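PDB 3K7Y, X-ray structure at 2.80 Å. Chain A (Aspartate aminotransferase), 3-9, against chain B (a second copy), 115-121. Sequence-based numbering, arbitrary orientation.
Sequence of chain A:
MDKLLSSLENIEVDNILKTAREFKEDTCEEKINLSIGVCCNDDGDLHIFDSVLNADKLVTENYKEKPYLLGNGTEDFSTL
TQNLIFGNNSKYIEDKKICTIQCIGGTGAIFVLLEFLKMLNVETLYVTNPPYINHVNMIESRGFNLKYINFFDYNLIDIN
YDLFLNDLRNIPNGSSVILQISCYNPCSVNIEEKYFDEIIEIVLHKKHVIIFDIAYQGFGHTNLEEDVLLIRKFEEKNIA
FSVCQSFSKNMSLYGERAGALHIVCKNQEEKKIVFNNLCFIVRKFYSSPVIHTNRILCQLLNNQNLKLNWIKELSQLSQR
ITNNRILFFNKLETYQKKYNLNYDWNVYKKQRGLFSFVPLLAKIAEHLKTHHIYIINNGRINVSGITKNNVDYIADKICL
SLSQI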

# COMPACT_ATOMS: atom_id res chain seq x y z
N LYS A 3 -24.86 11.91 -6.17
CA LYS A 3 -26.10 11.20 -5.89
C LYS A 3 -25.80 9.71 -5.75
O LYS A 3 -26.56 8.99 -5.10
CB LYS A 3 -27.12 11.48 -7.00
CG LYS A 3 -28.28 10.48 -7.15
CD LYS A 3 -27.88 9.24 -7.97
CE LYS A 3 -27.61 9.56 -9.43
NZ LYS A 3 -26.76 8.53 -10.09
N LEU A 4 -24.70 9.27 -6.36
CA LEU A 4 -24.27 7.86 -6.38
C LEU A 4 -24.55 7.14 -5.08
O LEU A 4 -24.95 5.97 -5.07
CB LEU A 4 -22.78 7.77 -6.68
CG LEU A 4 -22.20 8.75 -7.69
CD1 LEU A 4 -20.70 8.58 -7.75
CD2 LEU A 4 -22.84 8.57 -9.06
N LEU A 5 -24.36 7.87 -3.98
CA LEU A 5 -24.54 7.38 -2.61
C LEU A 5 -26.00 7.02 -2.27
O LEU A 5 -26.32 6.70 -1.12
CB LEU A 5 -23.96 8.41 -1.63
CG LEU A 5 -22.69 9.13 -2.11
CD1 LEU A 5 -22.16 10.12 -1.09
CD2 LEU A 5 -21.58 8.17 -2.51
N SER A 6 -26.87 7.06 -3.28
CA SER A 6 -28.26 6.66 -3.12
C SER A 6 -28.38 5.15 -2.93
O SER A 6 -29.07 4.71 -2.01
CB SER A 6 -29.13 7.19 -4.27
OG SER A 6 -28.48 7.09 -5.52
N SER A 7 -27.71 4.36 -3.76
CA SER A 7 -27.76 2.89 -3.61
C SER A 7 -26.84 2.36 -2.49
O SER A 7 -26.61 1.14 -2.38
CB SER A 7 -27.50 2.18 -4.95
OG SER A 7 -26.15 2.34 -5.36
N LEU A 8 -26.33 3.25 -1.64
CA LEU A 8 -25.30 2.87 -0.68
C LEU A 8 -25.80 2.30 0.64
O LEU A 8 -26.27 3.03 1.52
CB LEU A 8 -24.28 3.99 -0.47
CG LEU A 8 -23.00 3.82 -1.31
CD1 LEU A 8 -22.00 4.91 -0.97
CD2 LEU A 8 -22.34 2.44 -1.14
N GLU A 9 -25.65 0.98 0.76
CA GLU A 9 -25.95 0.22 1.96
C GLU A 9 -24.71 0.12 2.82
O GLU A 9 -23.60 0.33 2.35
CB GLU A 9 -26.42 -1.19 1.60
CG GLU A 9 -27.94 -1.37 1.53
CD GLU A 9 -28.60 -1.42 2.91
OE1 GLU A 9 -27.96 -1.84 3.90
OE2 GLU A 9 -29.79 -1.05 3.00
N GLU B 115 -11.82 1.64 -7.31
CA GLU B 115 -12.41 0.43 -6.76
C GLU B 115 -13.76 0.79 -6.17
O GLU B 115 -14.70 0.01 -6.23
CB GLU B 115 -11.52 -0.26 -5.71
CG GLU B 115 -10.31 -0.99 -6.25
CD GLU B 115 -10.62 -2.09 -7.28
OE1 GLU B 115 -9.71 -2.89 -7.59
OE2 GLU B 115 -11.77 -2.18 -7.79
N PHE B 116 -13.85 2.00 -5.62
CA PHE B 116 -15.09 2.44 -4.98
C PHE B 116 -16.17 2.77 -6.00
O PHE B 116 -17.35 2.66 -5.71
CB PHE B 116 -14.87 3.63 -4.04
CG PHE B 116 -16.14 4.13 -3.40
CD1 PHE B 116 -16.90 3.28 -2.60
CD2 PHE B 116 -16.57 5.43 -3.60
CE1 PHE B 116 -18.08 3.72 -1.99
CE2 PHE B 116 -17.75 5.89 -2.99
CZ PHE B 116 -18.51 5.02 -2.18
N LEU B 117 -15.74 3.19 -7.19
CA LEU B 117 -16.68 3.49 -8.24
C LEU B 117 -17.25 2.23 -8.89
O LEU B 117 -18.43 2.21 -9.23
CB LEU B 117 -16.07 4.46 -9.28
CG LEU B 117 -15.67 5.88 -8.81
CD1 LEU B 117 -15.34 6.77 -9.97
CD2 LEU B 117 -16.74 6.56 -7.93
N LYS B 118 -16.45 1.17 -9.03
CA LYS B 118 -16.97 -0.11 -9.57
C LYS B 118 -18.06 -0.61 -8.65
O LYS B 118 -19.00 -1.27 -9.08
CB LYS B 118 -15.88 -1.19 -9.73
CG LYS B 118 -15.59 -1.63 -11.18
CD LYS B 118 -16.70 -2.54 -11.74
CE LYS B 118 -16.38 -3.07 -13.17
NZ LYS B 118 -16.44 -2.06 -14.29
N MET B 119 -17.92 -0.25 -7.39
CA MET B 119 -18.86 -0.58 -6.36
C MET B 119 -20.25 -0.06 -6.64
O MET B 119 -21.22 -0.59 -6.12
CB MET B 119 -18.39 0.04 -5.06
CG MET B 119 -17.92 -0.96 -4.06
SD MET B 119 -19.15 -1.00 -2.77
CE MET B 119 -18.21 -1.89 -1.53
N LEU B 120 -20.34 0.97 -7.47
CA LEU B 120 -21.61 1.63 -7.77
C LEU B 120 -22.05 1.36 -9.22
O LEU B 120 -21.69 0.35 -9.82
CB LEU B 120 -21.54 3.14 -7.43
CG LEU B 120 -20.92 3.54 -6.07
CD1 LEU B 120 -20.64 5.03 -5.97
CD2 LEU B 120 -21.76 3.11 -4.87
N ASN B 121 -22.86 2.26 -9.77
CA ASN B 121 -23.31 2.16 -11.17
C ASN B 121 -22.45 3.10 -12.01
O ASN B 121 -22.96 4.07 -12.60
CB ASN B 121 -24.82 2.51 -11.30
CG ASN B 121 -25.36 2.39 -12.76
OD1 ASN B 121 -26.39 2.99 -13.10
ND2 ASN B 121 -24.67 1.62 -13.61

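Contact between residues 3-9 of chain A and 115-121 of chain B, two copies of aspartate aminotransferase, is mainly apolar: no hydrogen bond crosses between the stretches, and the 269 Å² they bury together comes mainly from leucine and phenylalanine side chains. The chain A stretch makes a short 3-10 turn at residues 4-6. The chain B stretch brings in the last part of a helix and the loop that follows it. The backbones stay well apart, the nearest CA atoms being those of L4(A) and L120(B) at 6.9 Å, so side chains fill the space between them.

L120(B) is the centre of the contact and has the largest covered area of any residue in either stretch. Its CA-to-CB bond points toward chain A, and its two methyl groups reach different partners. CD1 lies 3.5 Å from CB of L4(A), the closest approach between the stretches, while CD2 packs 3.8 Å from CG of L8(A). The same CD2 lies 4.5 Å from OG of S7(A), a loose contact between a methyl group and a hydroxyl at the exposed margin. With no polar atom of its own beyond the backbone, the L120(B) side chain can offer these neighbours only van der Waals contact and shelter from solvent.

L8(A) and L4(A) cover nearly equal areas and both pack on L120(B), L4(A) from the 3-10 segment and L8(A) from the loop that follows. L4(A) points toward chain B and also extends CD1 to within 4.4 Å of CD2 of L117(B), a more distant methyl contact. L8(A) leaves its backbone sideways, but the end of its side chain comes nearer chain B. Its CD1 lies 3.7 Å from CZ of F116(B), near the plane of the ring and at its edge, so this is edge packing rather than stacking on the face. L5(A), buried, meets the same edge more loosely, with CD2 4.4 Å from CZ of F116(B).

The hydrogen bonds within the stretches are local to each backbone, with one side-chain bond, from S6(A) OG. In chain A, the carbonyl O of K3(A) accepts hydrogen bonds from both N and OG of S6(A), each at 2.7 Å, closing the start of the turn. Weak bonds follow from S7(A) N to L4(A) O and from L8(A) N to L5(A) O, both 3.5 Å. In chain B, L120(B) N donates to L117(B) O at 2.9 Å, a bond between residues three apart that closes a turn.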